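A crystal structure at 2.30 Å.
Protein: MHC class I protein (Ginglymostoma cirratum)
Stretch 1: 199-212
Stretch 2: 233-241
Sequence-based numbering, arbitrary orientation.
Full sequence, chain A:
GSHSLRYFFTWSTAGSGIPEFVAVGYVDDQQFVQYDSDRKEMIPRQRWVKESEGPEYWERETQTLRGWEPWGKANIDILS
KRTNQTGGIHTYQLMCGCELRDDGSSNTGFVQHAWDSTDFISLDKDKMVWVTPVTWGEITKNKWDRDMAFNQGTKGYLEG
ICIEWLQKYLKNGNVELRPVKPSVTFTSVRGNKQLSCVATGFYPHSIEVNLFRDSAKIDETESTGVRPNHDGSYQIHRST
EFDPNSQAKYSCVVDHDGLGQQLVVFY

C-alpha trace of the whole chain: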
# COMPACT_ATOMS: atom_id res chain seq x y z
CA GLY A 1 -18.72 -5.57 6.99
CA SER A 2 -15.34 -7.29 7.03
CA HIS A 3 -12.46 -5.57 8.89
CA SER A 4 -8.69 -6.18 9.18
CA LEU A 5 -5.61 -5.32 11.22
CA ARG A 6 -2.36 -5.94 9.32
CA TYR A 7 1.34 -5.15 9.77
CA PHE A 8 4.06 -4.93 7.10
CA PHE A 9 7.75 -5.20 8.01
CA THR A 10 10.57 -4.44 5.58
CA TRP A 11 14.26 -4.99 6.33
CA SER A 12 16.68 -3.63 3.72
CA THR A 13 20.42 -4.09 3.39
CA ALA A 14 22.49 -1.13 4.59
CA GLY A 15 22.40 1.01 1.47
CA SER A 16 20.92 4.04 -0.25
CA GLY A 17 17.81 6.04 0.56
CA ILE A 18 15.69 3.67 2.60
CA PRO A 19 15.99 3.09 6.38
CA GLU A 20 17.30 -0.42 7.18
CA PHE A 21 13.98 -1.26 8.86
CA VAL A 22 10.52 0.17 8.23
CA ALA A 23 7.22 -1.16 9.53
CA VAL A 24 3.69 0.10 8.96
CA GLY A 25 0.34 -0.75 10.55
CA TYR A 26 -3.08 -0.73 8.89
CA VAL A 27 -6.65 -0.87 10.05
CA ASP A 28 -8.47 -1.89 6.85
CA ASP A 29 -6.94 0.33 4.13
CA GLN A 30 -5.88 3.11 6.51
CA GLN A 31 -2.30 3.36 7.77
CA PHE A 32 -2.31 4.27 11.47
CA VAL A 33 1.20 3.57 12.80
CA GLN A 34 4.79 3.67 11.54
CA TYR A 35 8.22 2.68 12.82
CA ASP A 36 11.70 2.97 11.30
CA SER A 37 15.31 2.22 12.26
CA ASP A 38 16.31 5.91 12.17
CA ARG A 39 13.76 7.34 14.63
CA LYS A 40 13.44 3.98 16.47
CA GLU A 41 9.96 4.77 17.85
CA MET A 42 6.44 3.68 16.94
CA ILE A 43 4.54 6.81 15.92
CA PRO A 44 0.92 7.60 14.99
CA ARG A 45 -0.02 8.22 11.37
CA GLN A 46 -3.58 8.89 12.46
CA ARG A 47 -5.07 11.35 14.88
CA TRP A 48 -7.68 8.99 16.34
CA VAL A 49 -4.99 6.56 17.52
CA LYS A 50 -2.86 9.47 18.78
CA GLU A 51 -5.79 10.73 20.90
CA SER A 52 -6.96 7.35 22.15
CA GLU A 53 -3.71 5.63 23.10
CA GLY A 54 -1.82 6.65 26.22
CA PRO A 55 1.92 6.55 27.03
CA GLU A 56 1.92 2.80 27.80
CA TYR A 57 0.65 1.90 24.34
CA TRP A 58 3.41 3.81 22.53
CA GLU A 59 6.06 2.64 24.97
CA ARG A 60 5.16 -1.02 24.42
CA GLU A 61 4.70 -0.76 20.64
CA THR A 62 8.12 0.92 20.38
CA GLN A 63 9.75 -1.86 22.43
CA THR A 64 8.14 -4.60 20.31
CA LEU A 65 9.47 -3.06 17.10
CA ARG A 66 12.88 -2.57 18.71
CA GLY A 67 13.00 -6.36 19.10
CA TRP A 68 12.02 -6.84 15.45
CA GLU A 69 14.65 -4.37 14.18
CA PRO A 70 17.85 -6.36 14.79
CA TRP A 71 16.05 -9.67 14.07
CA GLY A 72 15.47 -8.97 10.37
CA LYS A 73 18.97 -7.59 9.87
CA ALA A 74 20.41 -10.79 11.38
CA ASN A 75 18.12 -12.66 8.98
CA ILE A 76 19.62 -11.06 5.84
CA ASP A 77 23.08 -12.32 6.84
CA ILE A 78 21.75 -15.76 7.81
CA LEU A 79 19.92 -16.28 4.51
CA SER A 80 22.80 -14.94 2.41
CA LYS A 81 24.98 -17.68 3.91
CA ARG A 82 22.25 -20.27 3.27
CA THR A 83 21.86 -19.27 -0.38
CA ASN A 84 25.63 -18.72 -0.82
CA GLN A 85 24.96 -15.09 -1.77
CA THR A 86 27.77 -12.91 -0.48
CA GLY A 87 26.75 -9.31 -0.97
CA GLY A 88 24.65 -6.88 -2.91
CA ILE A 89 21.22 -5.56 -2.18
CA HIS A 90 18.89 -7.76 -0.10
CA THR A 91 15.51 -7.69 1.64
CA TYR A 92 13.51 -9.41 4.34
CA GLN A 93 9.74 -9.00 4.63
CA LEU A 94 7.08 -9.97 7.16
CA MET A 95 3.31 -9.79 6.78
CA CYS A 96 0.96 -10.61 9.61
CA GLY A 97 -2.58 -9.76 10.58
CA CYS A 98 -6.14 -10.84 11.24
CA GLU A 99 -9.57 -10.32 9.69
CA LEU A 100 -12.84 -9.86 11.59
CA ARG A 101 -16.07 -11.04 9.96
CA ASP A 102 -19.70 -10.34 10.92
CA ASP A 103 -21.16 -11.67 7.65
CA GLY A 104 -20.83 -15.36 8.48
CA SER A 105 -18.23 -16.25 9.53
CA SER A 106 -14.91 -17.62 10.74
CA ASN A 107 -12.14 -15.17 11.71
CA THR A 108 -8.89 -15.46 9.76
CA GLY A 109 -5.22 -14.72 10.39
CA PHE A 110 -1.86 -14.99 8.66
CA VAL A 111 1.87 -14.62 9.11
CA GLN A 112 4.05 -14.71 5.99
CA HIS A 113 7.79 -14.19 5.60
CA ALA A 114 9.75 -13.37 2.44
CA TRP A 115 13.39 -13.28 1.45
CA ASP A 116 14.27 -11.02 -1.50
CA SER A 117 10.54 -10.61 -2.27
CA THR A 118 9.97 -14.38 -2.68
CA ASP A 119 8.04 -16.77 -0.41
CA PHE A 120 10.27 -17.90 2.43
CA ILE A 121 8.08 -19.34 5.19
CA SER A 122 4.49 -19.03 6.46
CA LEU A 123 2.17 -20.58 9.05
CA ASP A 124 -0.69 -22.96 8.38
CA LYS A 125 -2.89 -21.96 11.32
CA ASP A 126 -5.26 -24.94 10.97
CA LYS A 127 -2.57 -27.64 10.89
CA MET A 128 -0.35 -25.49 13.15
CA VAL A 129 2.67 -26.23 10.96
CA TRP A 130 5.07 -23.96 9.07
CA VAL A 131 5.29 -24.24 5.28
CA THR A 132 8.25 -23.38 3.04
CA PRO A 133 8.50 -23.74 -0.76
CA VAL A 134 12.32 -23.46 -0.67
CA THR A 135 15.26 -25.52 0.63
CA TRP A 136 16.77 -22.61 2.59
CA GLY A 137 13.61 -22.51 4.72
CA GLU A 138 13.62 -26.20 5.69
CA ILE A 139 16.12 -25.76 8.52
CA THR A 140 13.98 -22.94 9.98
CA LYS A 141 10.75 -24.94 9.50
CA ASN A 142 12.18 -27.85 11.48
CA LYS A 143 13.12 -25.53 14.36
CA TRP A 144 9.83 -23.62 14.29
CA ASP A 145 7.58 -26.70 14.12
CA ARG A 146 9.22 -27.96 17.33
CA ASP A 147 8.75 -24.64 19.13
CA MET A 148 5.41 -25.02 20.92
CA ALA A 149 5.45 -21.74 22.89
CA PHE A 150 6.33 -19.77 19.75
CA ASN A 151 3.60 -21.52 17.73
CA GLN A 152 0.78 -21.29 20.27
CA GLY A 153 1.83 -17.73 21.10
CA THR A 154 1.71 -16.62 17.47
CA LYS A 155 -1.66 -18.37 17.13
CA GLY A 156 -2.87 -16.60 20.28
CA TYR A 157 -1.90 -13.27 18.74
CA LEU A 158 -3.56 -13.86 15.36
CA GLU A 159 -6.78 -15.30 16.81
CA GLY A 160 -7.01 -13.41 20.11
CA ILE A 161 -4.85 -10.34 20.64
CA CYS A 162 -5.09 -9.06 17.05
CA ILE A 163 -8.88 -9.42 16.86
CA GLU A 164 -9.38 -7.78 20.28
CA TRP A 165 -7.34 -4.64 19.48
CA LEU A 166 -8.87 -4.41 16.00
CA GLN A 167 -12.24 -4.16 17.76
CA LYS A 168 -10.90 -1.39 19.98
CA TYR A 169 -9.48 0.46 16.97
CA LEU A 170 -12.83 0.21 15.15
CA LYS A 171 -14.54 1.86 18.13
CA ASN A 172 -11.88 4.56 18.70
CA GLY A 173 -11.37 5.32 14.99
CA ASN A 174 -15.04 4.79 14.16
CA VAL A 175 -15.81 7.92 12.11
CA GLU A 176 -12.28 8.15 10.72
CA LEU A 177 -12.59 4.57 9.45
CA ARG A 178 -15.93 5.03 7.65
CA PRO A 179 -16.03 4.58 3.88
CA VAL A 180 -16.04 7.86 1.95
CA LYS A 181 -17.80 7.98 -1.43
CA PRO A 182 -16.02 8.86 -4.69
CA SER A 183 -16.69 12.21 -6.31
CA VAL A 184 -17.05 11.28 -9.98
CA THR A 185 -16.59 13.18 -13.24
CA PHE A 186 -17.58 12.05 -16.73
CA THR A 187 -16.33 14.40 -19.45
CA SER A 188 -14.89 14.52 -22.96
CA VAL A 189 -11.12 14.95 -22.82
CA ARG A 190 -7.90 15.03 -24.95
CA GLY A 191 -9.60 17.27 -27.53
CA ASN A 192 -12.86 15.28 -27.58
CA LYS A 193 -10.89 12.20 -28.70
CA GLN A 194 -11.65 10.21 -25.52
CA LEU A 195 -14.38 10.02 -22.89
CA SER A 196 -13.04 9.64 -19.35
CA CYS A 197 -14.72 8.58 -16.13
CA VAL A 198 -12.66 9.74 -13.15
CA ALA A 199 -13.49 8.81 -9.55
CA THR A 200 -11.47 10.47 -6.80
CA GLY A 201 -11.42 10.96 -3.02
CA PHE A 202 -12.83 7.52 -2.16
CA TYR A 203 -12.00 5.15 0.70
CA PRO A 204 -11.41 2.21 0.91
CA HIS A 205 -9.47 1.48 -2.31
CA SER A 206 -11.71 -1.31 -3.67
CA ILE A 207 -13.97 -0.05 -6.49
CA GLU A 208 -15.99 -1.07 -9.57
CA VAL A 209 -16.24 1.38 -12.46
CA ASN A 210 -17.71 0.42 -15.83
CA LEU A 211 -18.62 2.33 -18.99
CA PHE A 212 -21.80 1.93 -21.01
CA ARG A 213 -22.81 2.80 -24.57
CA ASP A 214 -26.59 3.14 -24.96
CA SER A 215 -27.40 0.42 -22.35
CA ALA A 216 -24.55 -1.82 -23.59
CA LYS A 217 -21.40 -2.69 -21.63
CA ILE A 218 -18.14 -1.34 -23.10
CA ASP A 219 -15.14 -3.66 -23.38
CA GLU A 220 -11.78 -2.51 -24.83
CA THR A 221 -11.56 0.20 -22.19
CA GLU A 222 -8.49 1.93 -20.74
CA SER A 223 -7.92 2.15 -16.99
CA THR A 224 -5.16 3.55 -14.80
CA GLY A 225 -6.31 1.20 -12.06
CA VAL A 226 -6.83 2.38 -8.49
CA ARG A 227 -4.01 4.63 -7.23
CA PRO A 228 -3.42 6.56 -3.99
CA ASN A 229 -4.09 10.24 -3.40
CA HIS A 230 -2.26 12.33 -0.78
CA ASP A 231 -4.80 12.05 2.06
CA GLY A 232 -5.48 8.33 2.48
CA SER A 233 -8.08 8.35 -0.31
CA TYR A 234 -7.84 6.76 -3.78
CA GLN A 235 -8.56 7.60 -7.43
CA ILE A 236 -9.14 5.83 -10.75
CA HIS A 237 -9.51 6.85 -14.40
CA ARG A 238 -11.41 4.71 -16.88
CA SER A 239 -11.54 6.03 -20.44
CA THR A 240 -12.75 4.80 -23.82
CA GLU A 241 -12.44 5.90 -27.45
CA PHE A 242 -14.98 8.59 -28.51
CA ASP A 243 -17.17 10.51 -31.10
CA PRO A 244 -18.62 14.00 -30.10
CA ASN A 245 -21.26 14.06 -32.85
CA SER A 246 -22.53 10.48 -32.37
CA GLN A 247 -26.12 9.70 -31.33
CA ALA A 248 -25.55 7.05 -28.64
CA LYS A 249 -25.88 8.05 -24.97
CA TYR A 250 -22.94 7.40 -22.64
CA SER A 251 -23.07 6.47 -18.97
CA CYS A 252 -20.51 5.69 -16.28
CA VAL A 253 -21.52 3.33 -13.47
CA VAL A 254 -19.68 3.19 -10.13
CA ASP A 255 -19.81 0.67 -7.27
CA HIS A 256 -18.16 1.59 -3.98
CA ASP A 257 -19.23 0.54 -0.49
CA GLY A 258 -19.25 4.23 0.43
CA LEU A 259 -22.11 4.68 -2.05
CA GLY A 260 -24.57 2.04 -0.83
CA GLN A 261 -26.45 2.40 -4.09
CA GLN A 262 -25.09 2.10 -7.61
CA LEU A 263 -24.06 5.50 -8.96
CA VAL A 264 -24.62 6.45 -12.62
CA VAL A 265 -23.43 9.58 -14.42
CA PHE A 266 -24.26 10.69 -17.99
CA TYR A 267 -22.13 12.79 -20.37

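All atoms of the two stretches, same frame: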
# COMPACT_ATOMS: atom_id res chain seq x y z
N ALA A 199 -13.03 8.84 -10.94
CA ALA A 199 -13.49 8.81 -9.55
C ALA A 199 -12.31 9.12 -8.64
O ALA A 199 -11.24 8.54 -8.79
CB ALA A 199 -14.09 7.46 -9.21
N THR A 200 -12.53 10.04 -7.71
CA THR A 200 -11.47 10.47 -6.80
C THR A 200 -12.00 10.70 -5.39
O THR A 200 -13.20 10.87 -5.19
CB THR A 200 -10.75 11.73 -7.34
OG1 THR A 200 -9.49 11.90 -6.68
CG2 THR A 200 -11.62 12.98 -7.16
N GLY A 201 -11.09 10.68 -4.42
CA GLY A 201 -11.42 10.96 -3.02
C GLY A 201 -12.18 9.87 -2.29
O GLY A 201 -12.83 10.14 -1.27
N PHE A 202 -12.10 8.63 -2.78
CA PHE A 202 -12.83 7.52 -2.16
C PHE A 202 -11.97 6.66 -1.24
O PHE A 202 -10.76 6.54 -1.43
CB PHE A 202 -13.55 6.66 -3.21
CG PHE A 202 -12.65 6.07 -4.26
CD1 PHE A 202 -12.02 4.84 -4.05
CD2 PHE A 202 -12.47 6.71 -5.48
CE1 PHE A 202 -11.21 4.28 -5.02
CE2 PHE A 202 -11.65 6.15 -6.46
CZ PHE A 202 -11.02 4.94 -6.23
N TYR A 203 -12.62 6.08 -0.24
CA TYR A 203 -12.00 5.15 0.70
C TYR A 203 -13.06 4.13 1.13
O TYR A 203 -14.19 4.52 1.44
CB TYR A 203 -11.44 5.89 1.93
CG TYR A 203 -10.99 4.94 3.01
CD1 TYR A 203 -11.90 4.41 3.92
CD2 TYR A 203 -9.66 4.54 3.09
CE1 TYR A 203 -11.51 3.51 4.89
CE2 TYR A 203 -9.25 3.64 4.06
CZ TYR A 203 -10.17 3.13 4.95
OH TYR A 203 -9.77 2.24 5.91
N PRO A 204 -12.71 2.83 1.19
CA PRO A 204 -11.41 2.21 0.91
C PRO A 204 -11.13 2.07 -0.59
O PRO A 204 -11.94 2.50 -1.41
CB PRO A 204 -11.53 0.83 1.58
CG PRO A 204 -12.98 0.52 1.52
CD PRO A 204 -13.70 1.83 1.66
N HIS A 205 -9.99 1.47 -0.93
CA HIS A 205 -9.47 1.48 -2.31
C HIS A 205 -10.32 0.69 -3.31
O HIS A 205 -10.41 1.06 -4.48
CB HIS A 205 -8.03 0.96 -2.33
CG HIS A 205 -7.92 -0.53 -2.39
ND1 HIS A 205 -7.67 -1.21 -3.57
CD2 HIS A 205 -8.07 -1.48 -1.44
CE1 HIS A 205 -7.66 -2.51 -3.33
NE2 HIS A 205 -7.90 -2.70 -2.04
N SER A 206 -10.94 -0.39 -2.83
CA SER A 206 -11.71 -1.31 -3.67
C SER A 206 -12.88 -0.61 -4.37
O SER A 206 -13.68 0.07 -3.72
CB SER A 206 -12.23 -2.47 -2.80
OG SER A 206 -12.61 -3.57 -3.59
N ILE A 207 -12.96 -0.76 -5.69
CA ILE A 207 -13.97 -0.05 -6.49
C ILE A 207 -14.29 -0.74 -7.83
O ILE A 207 -13.42 -1.36 -8.45
CB ILE A 207 -13.56 1.43 -6.72
CG1 ILE A 207 -14.76 2.26 -7.20
CG2 ILE A 207 -12.36 1.54 -7.65
CD1 ILE A 207 -14.53 3.76 -7.15
N GLU A 208 -15.54 -0.61 -8.25
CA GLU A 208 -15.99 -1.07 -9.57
C GLU A 208 -16.44 0.13 -10.38
O GLU A 208 -17.28 0.90 -9.94
CB GLU A 208 -17.14 -2.07 -9.44
CG GLU A 208 -16.81 -3.35 -8.67
CD GLU A 208 -16.00 -4.33 -9.50
OE1 GLU A 208 -14.82 -4.56 -9.17
OE2 GLU A 208 -16.56 -4.88 -10.48
N VAL A 209 -15.86 0.29 -11.57
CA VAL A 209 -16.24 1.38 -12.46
C VAL A 209 -16.29 0.90 -13.92
O VAL A 209 -15.29 0.48 -14.49
CB VAL A 209 -15.35 2.64 -12.27
CG1 VAL A 209 -13.90 2.26 -12.04
CG2 VAL A 209 -15.50 3.61 -13.44
N ASN A 210 -17.48 0.95 -14.50
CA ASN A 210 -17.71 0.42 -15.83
C ASN A 210 -18.41 1.43 -16.73
O ASN A 210 -19.24 2.21 -16.26
CB ASN A 210 -18.52 -0.88 -15.75
CG ASN A 210 -17.79 -1.98 -15.00
OD1 ASN A 210 -16.85 -2.58 -15.52
ND2 ASN A 210 -18.23 -2.25 -13.78
N LEU A 211 -18.06 1.41 -18.01
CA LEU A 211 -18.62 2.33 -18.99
C LEU A 211 -19.65 1.67 -19.88
O LEU A 211 -19.53 0.50 -20.23
CB LEU A 211 -17.50 2.95 -19.83
CG LEU A 211 -16.83 4.21 -19.26
CD1 LEU A 211 -16.03 3.94 -18.00
CD2 LEU A 211 -15.95 4.83 -20.33
N PHE A 212 -20.67 2.44 -20.24
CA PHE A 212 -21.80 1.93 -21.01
C PHE A 212 -22.16 2.80 -22.21
O PHE A 212 -22.28 4.02 -22.10
CB PHE A 212 -23.03 1.74 -20.12
CG PHE A 212 -22.96 0.54 -19.23
CD1 PHE A 212 -22.28 0.58 -18.02
CD2 PHE A 212 -23.57 -0.65 -19.60
CE1 PHE A 212 -22.21 -0.53 -17.20
CE2 PHE A 212 -23.51 -1.77 -18.79
CZ PHE A 212 -22.83 -1.71 -17.58
N SER A 233 -7.04 8.73 0.65
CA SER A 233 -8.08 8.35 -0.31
C SER A 233 -7.45 7.83 -1.61
O SER A 233 -6.23 7.86 -1.78
CB SER A 233 -9.03 9.52 -0.59
OG SER A 233 -8.40 10.53 -1.36
N TYR A 234 -8.30 7.35 -2.52
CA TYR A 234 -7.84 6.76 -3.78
C TYR A 234 -8.54 7.37 -4.99
O TYR A 234 -9.55 8.06 -4.85
CB TYR A 234 -8.03 5.24 -3.75
CG TYR A 234 -7.33 4.58 -2.58
CD1 TYR A 234 -7.94 4.50 -1.33
CD2 TYR A 234 -6.04 4.06 -2.72
CE1 TYR A 234 -7.30 3.92 -0.25
CE2 TYR A 234 -5.39 3.47 -1.65
CZ TYR A 234 -6.02 3.40 -0.41
OH TYR A 234 -5.39 2.82 0.66
N GLN A 235 -7.98 7.12 -6.17
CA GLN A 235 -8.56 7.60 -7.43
C GLN A 235 -8.39 6.57 -8.54
O GLN A 235 -7.54 5.68 -8.46
CB GLN A 235 -7.95 8.94 -7.84
CG GLN A 235 -6.47 8.89 -8.21
CD GLN A 235 -6.00 10.13 -8.94
OE1 GLN A 235 -5.87 11.21 -8.35
NE2 GLN A 235 -5.74 9.99 -10.23
N ILE A 236 -9.22 6.69 -9.57
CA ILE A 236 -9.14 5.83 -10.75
C ILE A 236 -9.70 6.55 -11.98
O ILE A 236 -10.68 7.30 -11.89
CB ILE A 236 -9.84 4.47 -10.53
CG1 ILE A 236 -9.63 3.55 -11.74
CG2 ILE A 236 -11.31 4.65 -10.17
CD1 ILE A 236 -9.99 2.09 -11.50
N HIS A 237 -9.05 6.32 -13.12
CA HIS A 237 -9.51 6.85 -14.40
C HIS A 237 -9.82 5.69 -15.32
O HIS A 237 -8.96 4.85 -15.58
CB HIS A 237 -8.43 7.72 -15.04
CG HIS A 237 -8.13 8.98 -14.29
ND1 HIS A 237 -8.28 10.24 -14.85
CD2 HIS A 237 -7.67 9.19 -13.03
CE1 HIS A 237 -7.94 11.16 -13.97
NE2 HIS A 237 -7.56 10.55 -12.86
N ARG A 238 -11.07 5.62 -15.79
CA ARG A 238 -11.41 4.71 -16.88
C ARG A 238 -11.91 5.49 -18.09
O ARG A 238 -12.88 6.25 -18.00
CB ARG A 238 -12.43 3.65 -16.46
CG ARG A 238 -12.53 2.52 -17.48
CD ARG A 238 -13.53 1.45 -17.11
NE ARG A 238 -13.10 0.62 -15.99
CZ ARG A 238 -12.17 -0.34 -16.06
NH1 ARG A 238 -11.56 -0.61 -17.20
NH2 ARG A 238 -11.87 -1.03 -14.97
N SER A 239 -11.23 5.30 -19.21
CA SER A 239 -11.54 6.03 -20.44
C SER A 239 -11.67 5.12 -21.65
O SER A 239 -11.01 4.08 -21.75
CB SER A 239 -10.47 7.10 -20.71
OG SER A 239 -9.19 6.51 -20.79
N THR A 240 -12.54 5.53 -22.57
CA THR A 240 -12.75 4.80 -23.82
C THR A 240 -12.63 5.74 -25.01
O THR A 240 -12.65 6.97 -24.86
CB THR A 240 -14.12 4.08 -23.83
OG1 THR A 240 -14.14 3.12 -24.90
CG2 THR A 240 -15.28 5.07 -24.01
N GLU A 241 -12.49 5.15 -26.20
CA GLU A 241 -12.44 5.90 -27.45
C GLU A 241 -13.77 6.59 -27.75
O GLU A 241 -14.84 6.07 -27.43
CB GLU A 241 -12.03 4.99 -28.61
CG GLU A 241 -10.56 4.60 -28.61
CD GLU A 241 -9.64 5.68 -29.17
OE1 GLU A 241 -8.58 5.32 -29.71
OE2 GLU A 241 -9.97 6.89 -29.08
O HOH W 1 -12.84 -1.00 -11.94

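The second stretch meets the first in two different ways along its length: at 199-202 the chains pair edge to edge as antiparallel strands, whereas strand 208-212, beyond the corner at Gly201, packs across strand 234-241 nearly parallel; the two strand axes run at 17° to each other and approach to 7.9 Å, with side chains filling the gap.

The antiparallel part is held by backbone bonds. Ala199 and Ile236 form a reciprocal pair, Ala199 N to Ile236 O at 3.0 Å and Ile236 N to Ala199 O at 2.8 Å. Tyr234 N donates to Phe202 O at 2.8 Å, while the return bond from Phe202 N to Tyr234 O is weak at 3.3 Å. Between these pairs lies Gly201, whose positive phi of 73° suits glycine and helps the chain turn.

Ala199, Phe202, Tyr234 and Ile236 project from the same face of the sheet. Small Ala199 leaves its CB 4.1 Å from Ile236 CG2, and the flat Phe202 ring brings CE1 to 3.6 Å from Tyr234 CB and CZ to 4.0 Å from Ile236 CG2. Ile236 also reaches the later strand, its CD1 lying 4.0 Å from Val209 CG1; a branched aliphatic chain can serve both neighbours without leaving a polar group unpaired. The Tyr234 ring receives His205 over its face, with His205 CB 3.4 Å from the ring centroid, a CH-pi contact directly along the normal.

Farther along, Arg238 combines two chemistries. Arg238 CD packs 3.6 Å from Leu211 CD1, and Arg238 NE donates to Val209 O at 2.7 Å, so a side chain supplies a polar link where the two backbones are too far apart to pair. A water accepts from Arg238 NH2 at 3.2 Å and, weakly, from Val209 N at 3.3 Å. Leu211 CD2 meets the methyl CG2 of Thr240 at 3.7 Å, extending the apolar packing.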